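Local coordinates for mandelate racemase/muconate lactonizing enzyme family protein (PDB 3T9P) that probably acts as an isomerase or related enzyme of the enolase superfamily, the group that includes mandelate racemase and muconate lactonizing enzyme, at residues L313-R323 / A361-V371; V39-W50 / A110-L118. One frame throughout, in Å; residues are numbered along the deposited sequence.

The two contacts sit side by side, their centres about 16 Å apart, and they meet where the N-terminal domain rests on the enolase-like C-terminal domain. Contact 2 belongs to the former and contact 1 to the latter. D113 joins the two: its OD1 lies 2.9 Å from W369 N, a probable hydrogen bond, while its other oxygen serves contact 2. The seam continues with W50 O, 3.4 Å from W369 CD1, and with P367 CB, 3.6 Å from G116 O. In this superfamily the active site lies between the two domains. The sulfate at R323 probably comes from the crystallisation liquor.

Contact 1: L313-R323 / A361-V371; sequences LVTMCTMHLLR and AIVTDAPGWGV. With SO4 (sulfate ion), chain C.
H320 lies between V363 and W369, and its side chain is worth following outward. Its CG stands anti to the carbonyl carbon (chi1 -71°), which aims the ring at the 361-371 segment. CB lies 3.9 Å from W369 CZ3, near the plane of the indole. Next, CD2 comes 3.8 Å from W369 CE3; here the indole edge points at one imidazole face, a T-shaped pair with planes at 89°. On the opposite face V363 CG1 makes a CH-pi contact, 3.8 Å from the ring centroid. CE1 approaches G368 O at 3.3 Å. At the tip, NE2 donates to W369 O (3.1 Å) from above the carbonyl plane, while ND1 accepts a hydrogen bond from the backbone N of A124, so both nitrogens are satisfied and ring rotation is probably fixed. The indole carries C317 SG over its six-membered ring, 3.8 Å from the centroid, with L313 CD2 over the five-membered ring on the same face; NE1 bonds to T109 O. Helix 313-322 thus packs against strand 360-363 in the barrel-like C-terminal domain of the enolase superfamily; that strand pairs antiparallel with strand 132-139, while C317 and L321 lean on helix 287-299 and M319 on strand 332-335.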
loop_
_atom_site.group_PDB
_atom_site.type_symbol
_atom_site.label_atom_id
_atom_site.label_comp_id
_atom_site.label_asym_id
_atom_site.label_seq_id
_atom_site.Cartn_x
_atom_site.Cartn_y
_atom_site.Cartn_z
ATOM N N LEU A 313 -13.145 -10.293 14.407
ATOM C CA LEU A 313 -13.777 -11.215 13.472
ATOM C C LEU A 313 -12.712 -12.024 12.613
ATOM O O LEU A 313 -13.023 -13.042 11.973
ATOM C CB LEU A 313 -14.647 -10.381 12.548
ATOM C CG LEU A 313 -15.525 -11.270 11.656
ATOM C CD1 LEU A 313 -16.513 -11.993 12.461
ATOM C CD2 LEU A 313 -16.162 -10.449 10.490
ATOM N N VAL A 314 -11.520 -11.464 12.501
ATOM C CA VAL A 314 -10.477 -12.106 11.659
ATOM C C VAL A 314 -10.346 -13.624 11.986
ATOM O O VAL A 314 -10.134 -14.436 11.110
ATOM C CB VAL A 314 -9.129 -11.321 11.717
ATOM C CG1 VAL A 314 -8.475 -11.380 13.154
ATOM C CG2 VAL A 314 -8.091 -11.869 10.607
ATOM N N THR A 315 -10.417 -13.992 13.252
ATOM C CA THR A 315 -10.260 -15.385 13.576
ATOM C C THR A 315 -11.435 -16.235 13.014
ATOM O O THR A 315 -11.176 -17.289 12.374
ATOM C CB THR A 315 -9.950 -15.598 15.113
ATOM O OG1 THR A 315 -8.673 -14.995 15.388
ATOM C CG2 THR A 315 -9.850 -17.219 15.521
ATOM N N MET A 316 -12.643 -15.801 13.186
ATOM C CA MET A 316 -13.828 -16.532 12.626
ATOM C C MET A 316 -13.784 -16.560 11.083
ATOM O O MET A 316 -14.017 -17.603 10.474
ATOM C CB MET A 316 -15.165 -15.874 13.110
ATOM C CG MET A 316 -16.480 -16.661 12.618
ATOM S SD MET A 316 -16.338 -18.427 13.099
ATOM C CE MET A 316 -16.630 -18.267 14.854
ATOM N N CYS A 317 -13.337 -15.471 10.445
ATOM C CA CYS A 317 -13.241 -15.540 8.924
ATOM C C CYS A 317 -12.222 -16.605 8.514
ATOM O O CYS A 317 -12.444 -17.378 7.498
ATOM C CB CYS A 317 -12.798 -14.202 8.370
ATOM S SG CYS A 317 -14.008 -12.840 8.563
ATOM N N THR A 318 -11.067 -16.605 9.236
ATOM C CA THR A 318 -10.059 -17.620 9.009
ATOM C C THR A 318 -10.599 -19.064 9.218
ATOM O O THR A 318 -10.253 -20.003 8.447
ATOM C CB THR A 318 -8.816 -17.344 9.861
ATOM O OG1 THR A 318 -8.374 -16.008 9.559
ATOM C CG2 THR A 318 -7.738 -18.250 9.475
ATOM N N MET A 319 -11.389 -19.270 10.258
ATOM C CA MET A 319 -11.943 -20.571 10.509
ATOM C C MET A 319 -12.835 -21.044 9.316
ATOM O O MET A 319 -12.737 -22.208 8.902
ATOM C CB MET A 319 -12.849 -20.465 11.763
ATOM C CG MET A 319 -11.971 -20.474 13.058
ATOM S SD MET A 319 -12.811 -19.837 14.556
ATOM C CE MET A 319 -14.227 -21.055 14.629
ATOM N N HIS A 320 -13.735 -20.164 8.829
ATOM C CA HIS A 320 -14.581 -20.495 7.688
ATOM C C HIS A 320 -13.725 -20.732 6.486
ATOM O O HIS A 320 -13.974 -21.719 5.721
ATOM C CB HIS A 320 -15.614 -19.408 7.341
ATOM C CG HIS A 320 -16.734 -19.296 8.337
ATOM N ND1 HIS A 320 -18.017 -19.760 8.070
ATOM C CD2 HIS A 320 -16.755 -18.858 9.633
ATOM C CE1 HIS A 320 -18.799 -19.500 9.125
ATOM N NE2 HIS A 320 -18.058 -18.960 10.087
ATOM N N LEU A 321 -12.686 -19.928 6.288
ATOM C CA LEU A 321 -11.821 -20.187 5.135
ATOM C C LEU A 321 -11.125 -21.571 5.238
ATOM O O LEU A 321 -11.041 -22.302 4.200
ATOM C CB LEU A 321 -10.722 -19.113 4.973
ATOM C CG LEU A 321 -9.632 -19.252 3.923
ATOM C CD1 LEU A 321 -10.188 -18.560 2.686
ATOM C CD2 LEU A 321 -8.352 -18.494 4.274
ATOM N N LEU A 322 -10.594 -21.930 6.436
ATOM C CA LEU A 322 -9.885 -23.254 6.555
ATOM C C LEU A 322 -10.850 -24.439 6.406
ATOM O O LEU A 322 -10.403 -25.541 6.060
ATOM C CB LEU A 322 -9.136 -23.406 7.893
ATOM C CG LEU A 322 -7.927 -22.495 7.923
ATOM C CD1 LEU A 322 -7.384 -22.342 9.399
ATOM C CD2 LEU A 322 -6.817 -22.985 6.981
ATOM N N ARG A 323 -12.127 -24.242 6.719
ATOM C CA ARG A 323 -13.155 -25.260 6.461
ATOM C C ARG A 323 -13.491 -25.434 4.967
ATOM O O ARG A 323 -14.301 -26.309 4.636
ATOM C CB ARG A 323 -14.457 -24.930 7.223
ATOM C CG ARG A 323 -14.373 -25.110 8.782
ATOM C CD ARG A 323 -14.051 -26.545 9.238
ATOM N NE ARG A 323 -14.996 -27.538 8.629
ATOM C CZ ARG A 323 -14.955 -28.877 8.803
ATOM N NH1 ARG A 323 -14.083 -29.448 9.613
ATOM N NH2 ARG A 323 -15.802 -29.664 8.156
ATOM N N ALA A 361 -11.226 -25.140 17.506
ATOM C CA ALA A 361 -12.356 -24.210 17.428
ATOM C C ALA A 361 -13.469 -24.871 16.565
ATOM O O ALA A 361 -13.265 -25.921 15.912
ATOM C CB ALA A 361 -11.897 -22.913 16.796
ATOM N N ILE A 362 -14.600 -24.223 16.494
ATOM C CA ILE A 362 -15.714 -24.817 15.786
ATOM C C ILE A 362 -16.381 -23.794 14.883
ATOM O O ILE A 362 -16.742 -22.728 15.318
ATOM C CB ILE A 362 -16.748 -25.447 16.790
ATOM C CG1 ILE A 362 -17.873 -26.167 16.049
ATOM C CG2 ILE A 362 -17.445 -24.354 17.786
ATOM C CD1 ILE A 362 -18.873 -26.852 17.125
ATOM N N VAL A 363 -16.577 -24.146 13.624
ATOM C CA VAL A 363 -17.520 -23.398 12.773
ATOM C C VAL A 363 -18.891 -24.110 12.916
ATOM O O VAL A 363 -18.995 -25.295 12.536
ATOM C CB VAL A 363 -17.023 -23.342 11.337
ATOM C CG1 VAL A 363 -18.072 -22.780 10.355
ATOM C CG2 VAL A 363 -15.659 -22.501 11.272
ATOM N N THR A 364 -19.869 -23.391 13.500
ATOM C CA THR A 364 -21.244 -23.899 13.733
ATOM C C THR A 364 -22.073 -23.843 12.427
ATOM O O THR A 364 -21.598 -23.332 11.374
ATOM C CB THR A 364 -21.997 -23.068 14.829
ATOM O OG1 THR A 364 -22.407 -21.801 14.297
ATOM C CG2 THR A 364 -21.186 -22.912 16.233
ATOM N N ASP A 365 -23.326 -24.326 12.489
ATOM C CA ASP A 365 -24.294 -24.184 11.405
ATOM C C ASP A 365 -24.958 -22.845 11.304
ATOM O O ASP A 365 -25.832 -22.717 10.418
ATOM C CB ASP A 365 -25.559 -25.065 11.646
ATOM C CG ASP A 365 -25.329 -26.432 11.280
ATOM O OD1 ASP A 365 -24.259 -26.643 10.608
ATOM O OD2 ASP A 365 -26.164 -27.287 11.692
ATOM N N ALA A 366 -24.678 -21.941 12.246
ATOM C CA ALA A 366 -25.293 -20.583 12.274
ATOM C C ALA A 366 -25.058 -19.878 10.903
ATOM O O ALA A 366 -23.974 -19.980 10.362
ATOM C CB ALA A 366 -24.752 -19.737 13.471
ATOM N N PRO A 367 -26.052 -19.201 10.347
ATOM C CA PRO A 367 -25.828 -18.588 8.988
ATOM C C PRO A 367 -24.793 -17.457 9.002
ATOM O O PRO A 367 -24.633 -16.847 10.072
ATOM C CB PRO A 367 -27.168 -17.941 8.609
ATOM C CG PRO A 367 -28.225 -18.606 9.499
ATOM C CD PRO A 367 -27.451 -19.115 10.812
ATOM N N GLY A 368 -24.201 -17.164 7.821
ATOM C CA GLY A 368 -23.125 -16.146 7.688
ATOM C C GLY A 368 -21.940 -16.543 8.555
ATOM O O GLY A 368 -21.549 -17.695 8.546
ATOM N N TRP A 369 -21.356 -15.591 9.313
ATOM C CA TRP A 369 -20.186 -15.831 10.094
ATOM C C TRP A 369 -20.538 -16.555 11.338
ATOM O O TRP A 369 -19.613 -17.120 12.030
ATOM C CB TRP A 369 -19.466 -14.551 10.516
ATOM C CG TRP A 369 -18.952 -13.774 9.318
ATOM C CD1 TRP A 369 -19.290 -12.485 8.956
ATOM C CD2 TRP A 369 -18.060 -14.253 8.339
ATOM N NE1 TRP A 369 -18.645 -12.146 7.745
ATOM C CE2 TRP A 369 -17.886 -13.209 7.357
ATOM C CE3 TRP A 369 -17.363 -15.436 8.179
ATOM C CZ2 TRP A 369 -17.065 -13.344 6.251
ATOM C CZ3 TRP A 369 -16.510 -15.583 7.020
ATOM C CH2 TRP A 369 -16.378 -14.510 6.090
ATOM N N GLY A 370 -21.825 -16.571 11.644
ATOM C CA GLY A 370 -22.296 -17.200 12.896
ATOM C C GLY A 370 -21.937 -16.444 14.166
ATOM O O GLY A 370 -21.692 -17.092 15.193
ATOM N N VAL A 371 -21.864 -15.109 14.138
ATOM C CA VAL A 371 -21.401 -14.411 15.327
ATOM C C VAL A 371 -22.370 -13.266 15.496
ATOM O O VAL A 371 -22.927 -12.813 14.505
ATOM C CB VAL A 371 -19.920 -13.829 15.285
ATOM C CG1 VAL A 371 -18.823 -14.918 15.175
ATOM C CG2 VAL A 371 -19.725 -12.707 14.269
HETATM S S SO4 C . -15.028 -32.904 9.805
HETATM O O1 SO4 C . -16.028 -32.074 9.142
HETATM O O2 SO4 C . -13.785 -32.157 10.075
HETATM O O3 SO4 C . -15.646 -33.346 11.077
HETATM O O4 SO4 C . -14.643 -34.042 8.952
#

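Contact 2: V39-W50 / A110-L118; sequences VRVTTDSGAQGW and ALWDMRGKL
G49 and M114 bring their CA atoms to 3.9 Å, a very close approach of strand 48-50 to helix 110-118; the axes come within 5.7 Å and run at 133°. A side chain at G49 would run into M114 N and A110 O, and its absence lets the backbones meet, with M114 CA 3.6 Å from Q48 O in a CA-H...O contact. A water bridges Q48 O and M114 O. D113, with CG anti to its backbone N (chi1 -171°), turns OD2 to W50 N, which donates nearly straight (2.9 Å, 164°) from the anti side. The syn lone pair of OD2 takes K117 NZ at 2.6 Å, a salt bridge within the helix. With an alanine here, W50 N would probably lose its acceptor and the K117 ammonium its counter-charge. On the apolar side, V41 CG1 touches A110 CB (3.8 Å), its CG2 meets L111 CD2, and the doubly bent M114 chain brings CE to T43 CG2 (3.8 Å). This is the helix-on-sheet packing of the family's N-terminal domain: the helix lies across strands 37-43 and 48-52 of a four-stranded antiparallel sheet, strand 25-32 flanking V39 and V41, while W112 packs on helix 123-126.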
loop_
_atom_site.group_PDB
_atom_site.type_symbol
_atom_site.label_atom_id
_atom_site.label_comp_id
_atom_site.label_asym_id
_atom_site.label_seq_id
_atom_site.Cartn_x
_atom_site.Cartn_y
_atom_site.Cartn_z
ATOM N N VAL A 39 -18.867 -3.231 9.955
ATOM C CA VAL A 39 -19.571 -2.720 8.815
ATOM C C VAL A 39 -20.919 -3.475 8.750
ATOM O O VAL A 39 -20.967 -4.730 8.839
ATOM C CB VAL A 39 -18.775 -2.973 7.473
ATOM C CG1 VAL A 39 -19.688 -2.574 6.207
ATOM C CG2 VAL A 39 -17.418 -2.111 7.455
ATOM N N ARG A 40 -21.982 -2.719 8.589
ATOM C CA ARG A 40 -23.298 -3.243 8.293
ATOM C C ARG A 40 -23.729 -2.819 6.882
ATOM O O ARG A 40 -23.762 -1.678 6.556
ATOM C CB ARG A 40 -24.368 -2.880 9.345
ATOM C CG ARG A 40 -25.715 -3.446 9.008
ATOM C CD ARG A 40 -26.794 -3.296 10.075
ATOM N NE ARG A 40 -27.085 -1.920 10.376
ATOM C CZ ARG A 40 -27.595 -1.492 11.504
ATOM N NH1 ARG A 40 -27.949 -2.347 12.439
ATOM N NH2 ARG A 40 -27.749 -0.227 11.698
ATOM N N VAL A 41 -24.074 -3.796 6.094
ATOM C CA VAL A 41 -24.553 -3.636 4.739
ATOM C C VAL A 41 -26.059 -3.925 4.708
ATOM O O VAL A 41 -26.518 -4.832 5.327
ATOM C CB VAL A 41 -23.854 -4.544 3.717
ATOM C CG1 VAL A 41 -24.140 -5.965 3.973
ATOM C CG2 VAL A 41 -24.191 -4.177 2.283
ATOM N N THR A 42 -26.786 -3.079 4.003
ATOM C CA THR A 42 -28.204 -3.259 3.704
ATOM C C THR A 42 -28.498 -3.243 2.203
ATOM O O THR A 42 -28.075 -2.360 1.529
ATOM C CB THR A 42 -29.054 -2.186 4.395
ATOM O OG1 THR A 42 -28.739 -2.116 5.762
ATOM C CG2 THR A 42 -30.531 -2.481 4.244
ATOM N N THR A 43 -29.204 -4.244 1.703
ATOM C CA THR A 43 -29.566 -4.325 0.299
ATOM C C THR A 43 -30.863 -3.570 0.035
ATOM O O THR A 43 -31.518 -3.195 0.947
ATOM C CB THR A 43 -29.731 -5.763 -0.242
ATOM O OG1 THR A 43 -30.911 -6.341 0.306
ATOM C CG2 THR A 43 -28.529 -6.609 0.080
ATOM N N ASP A 44 -31.216 -3.427 -1.234
ATOM C CA ASP A 44 -32.466 -2.796 -1.647
ATOM C C ASP A 44 -33.667 -3.589 -1.133
ATOM O O ASP A 44 -34.686 -3.044 -0.948
ATOM C CB ASP A 44 -32.578 -2.460 -3.128
ATOM C CG ASP A 44 -32.236 -3.590 -4.040
ATOM O OD1 ASP A 44 -32.060 -4.733 -3.652
ATOM O OD2 ASP A 44 -32.098 -3.309 -5.199
ATOM N N SER A 45 -33.505 -4.882 -0.941
ATOM C CA SER A 45 -34.521 -5.734 -0.359
ATOM C C SER A 45 -34.671 -5.585 1.162
ATOM O O SER A 45 -35.482 -6.248 1.732
ATOM C CB SER A 45 -34.230 -7.201 -0.685
ATOM O OG SER A 45 -33.444 -7.799 0.312
ATOM N N GLY A 46 -33.837 -4.780 1.797
ATOM C CA GLY A 46 -33.645 -4.789 3.248
ATOM C C GLY A 46 -32.794 -5.906 3.891
ATOM O O GLY A 46 -32.619 -5.896 5.120
ATOM N N ALA A 47 -32.280 -6.858 3.106
ATOM C CA ALA A 47 -31.414 -7.919 3.678
ATOM C C ALA A 47 -30.150 -7.276 4.309
ATOM O O ALA A 47 -29.586 -6.348 3.718
ATOM C CB ALA A 47 -31.028 -8.985 2.640
ATOM N N GLN A 48 -29.721 -7.765 5.483
ATOM C CA GLN A 48 -28.541 -7.216 6.153
ATOM C C GLN A 48 -27.444 -8.235 6.444
ATOM O O GLN A 48 -27.661 -9.464 6.531
ATOM C CB GLN A 48 -28.897 -6.491 7.456
ATOM C CG GLN A 48 -29.495 -5.137 7.111
ATOM C CD GLN A 48 -30.025 -4.414 8.332
ATOM O OE1 GLN A 48 -30.498 -5.025 9.278
ATOM N NE2 GLN A 48 -29.968 -3.115 8.296
ATOM N N GLY A 49 -26.239 -7.682 6.622
ATOM C CA GLY A 49 -25.100 -8.498 7.121
ATOM C C GLY A 49 -24.065 -7.586 7.726
ATOM O O GLY A 49 -24.038 -6.378 7.493
ATOM N N TRP A 50 -23.209 -8.222 8.506
ATOM C CA TRP A 50 -22.168 -7.598 9.292
ATOM C C TRP A 50 -20.809 -8.138 8.933
ATOM O O TRP A 50 -20.623 -9.363 8.868
ATOM C CB TRP A 50 -22.369 -7.940 10.786
ATOM C CG TRP A 50 -23.499 -7.145 11.414
ATOM C CD1 TRP A 50 -24.853 -7.557 11.624
ATOM C CD2 TRP A 50 -23.392 -5.829 11.947
ATOM N NE1 TRP A 50 -25.535 -6.533 12.266
ATOM C CE2 TRP A 50 -24.665 -5.470 12.463
ATOM C CE3 TRP A 50 -22.320 -4.901 12.060
ATOM C CZ2 TRP A 50 -24.877 -4.232 13.093
ATOM C CZ3 TRP A 50 -22.551 -3.700 12.674
ATOM C CH2 TRP A 50 -23.816 -3.364 13.169
ATOM N N ALA A 110 -18.978 -8.155 5.110
ATOM C CA ALA A 110 -20.379 -7.877 5.402
ATOM C C ALA A 110 -21.221 -8.568 4.327
ATOM O O ALA A 110 -22.288 -9.069 4.596
ATOM C CB ALA A 110 -20.611 -6.321 5.328
ATOM N N LEU A 111 -20.750 -8.531 3.072
ATOM C CA LEU A 111 -21.544 -9.147 1.998
ATOM C C LEU A 111 -21.594 -10.683 2.099
ATOM O O LEU A 111 -22.615 -11.298 1.745
ATOM C CB LEU A 111 -21.026 -8.694 0.633
ATOM C CG LEU A 111 -21.262 -7.218 0.283
ATOM C CD1 LEU A 111 -20.460 -6.885 -0.986
ATOM C CD2 LEU A 111 -22.768 -6.899 0.070
ATOM N N TRP A 112 -20.494 -11.339 2.490
ATOM C CA TRP A 112 -20.595 -12.812 2.722
ATOM C C TRP A 112 -21.615 -13.102 3.830
ATOM O O TRP A 112 -22.342 -14.070 3.744
ATOM C CB TRP A 112 -19.193 -13.418 3.074
ATOM C CG TRP A 112 -18.278 -13.429 1.854
ATOM C CD1 TRP A 112 -17.143 -12.637 1.616
ATOM C CD2 TRP A 112 -18.415 -14.289 0.746
ATOM N NE1 TRP A 112 -16.572 -12.988 0.424
ATOM C CE2 TRP A 112 -17.361 -13.971 -0.164
ATOM C CE3 TRP A 112 -19.348 -15.316 0.414
ATOM C CZ2 TRP A 112 -17.216 -14.641 -1.393
ATOM C CZ3 TRP A 112 -19.234 -15.950 -0.851
ATOM C CH2 TRP A 112 -18.169 -15.609 -1.732
ATOM N N ASP A 113 -21.582 -12.343 4.907
ATOM C CA ASP A 113 -22.499 -12.587 6.040
ATOM C C ASP A 113 -23.939 -12.341 5.569
ATOM O O ASP A 113 -24.828 -13.092 5.901
ATOM C CB ASP A 113 -22.199 -11.599 7.195
ATOM C CG ASP A 113 -23.008 -11.960 8.521
ATOM O OD1 ASP A 113 -22.863 -13.137 9.004
ATOM O OD2 ASP A 113 -23.777 -11.028 9.032
ATOM N N MET A 114 -24.130 -11.304 4.790
ATOM C CA MET A 114 -25.438 -10.994 4.192
ATOM C C MET A 114 -25.961 -12.165 3.384
ATOM O O MET A 114 -27.103 -12.644 3.636
ATOM C CB MET A 114 -25.398 -9.655 3.385
ATOM C CG MET A 114 -26.823 -9.168 2.858
ATOM S SD MET A 114 -27.330 -10.143 1.395
ATOM C CE MET A 114 -26.090 -9.582 0.203
ATOM N N ARG A 115 -25.166 -12.651 2.418
ATOM C CA ARG A 115 -25.575 -13.778 1.574
ATOM C C ARG A 115 -25.770 -15.046 2.393
ATOM O O ARG A 115 -26.718 -15.758 2.194
ATOM C CB ARG A 115 -24.521 -14.028 0.479
ATOM C CG ARG A 115 -24.914 -15.134 -0.478
ATOM C CD ARG A 115 -23.933 -15.177 -1.619
ATOM N NE ARG A 115 -24.194 -16.412 -2.327
ATOM C CZ ARG A 115 -23.350 -17.000 -3.155
ATOM N NH1 ARG A 115 -22.134 -16.492 -3.371
ATOM N NH2 ARG A 115 -23.706 -18.142 -3.721
ATOM N N GLY A 116 -24.946 -15.265 3.398
ATOM C CA GLY A 116 -25.096 -16.412 4.294
ATOM C C GLY A 116 -26.439 -16.427 5.044
ATOM O O GLY A 116 -27.146 -17.474 5.029
ATOM N N LYS A 117 -26.817 -15.285 5.634
ATOM C CA LYS A 117 -28.146 -15.120 6.299
ATOM C C LYS A 117 -29.314 -15.212 5.344
ATOM O O LYS A 117 -30.356 -15.755 5.674
ATOM C CB LYS A 117 -28.151 -13.792 7.042
ATOM C CG LYS A 117 -27.262 -13.971 8.339
ATOM C CD LYS A 117 -26.875 -12.544 8.893
ATOM C CE LYS A 117 -26.200 -12.687 10.244
ATOM N NZ LYS A 117 -25.669 -11.435 10.771
ATOM N N LEU A 118 -29.180 -14.656 4.150
ATOM C CA LEU A 118 -30.255 -14.802 3.147
ATOM C C LEU A 118 -30.469 -16.287 2.719
ATOM O O LEU A 118 -31.621 -16.731 2.555
ATOM C CB LEU A 118 -29.909 -13.908 1.942
ATOM C CG LEU A 118 -30.820 -13.807 0.709
ATOM C CD1 LEU A 118 -32.107 -13.018 1.101
ATOM C CD2 LEU A 118 -30.086 -13.030 -0.405
HETATM O O HOH W 1 -29.156 -11.276 4.857
#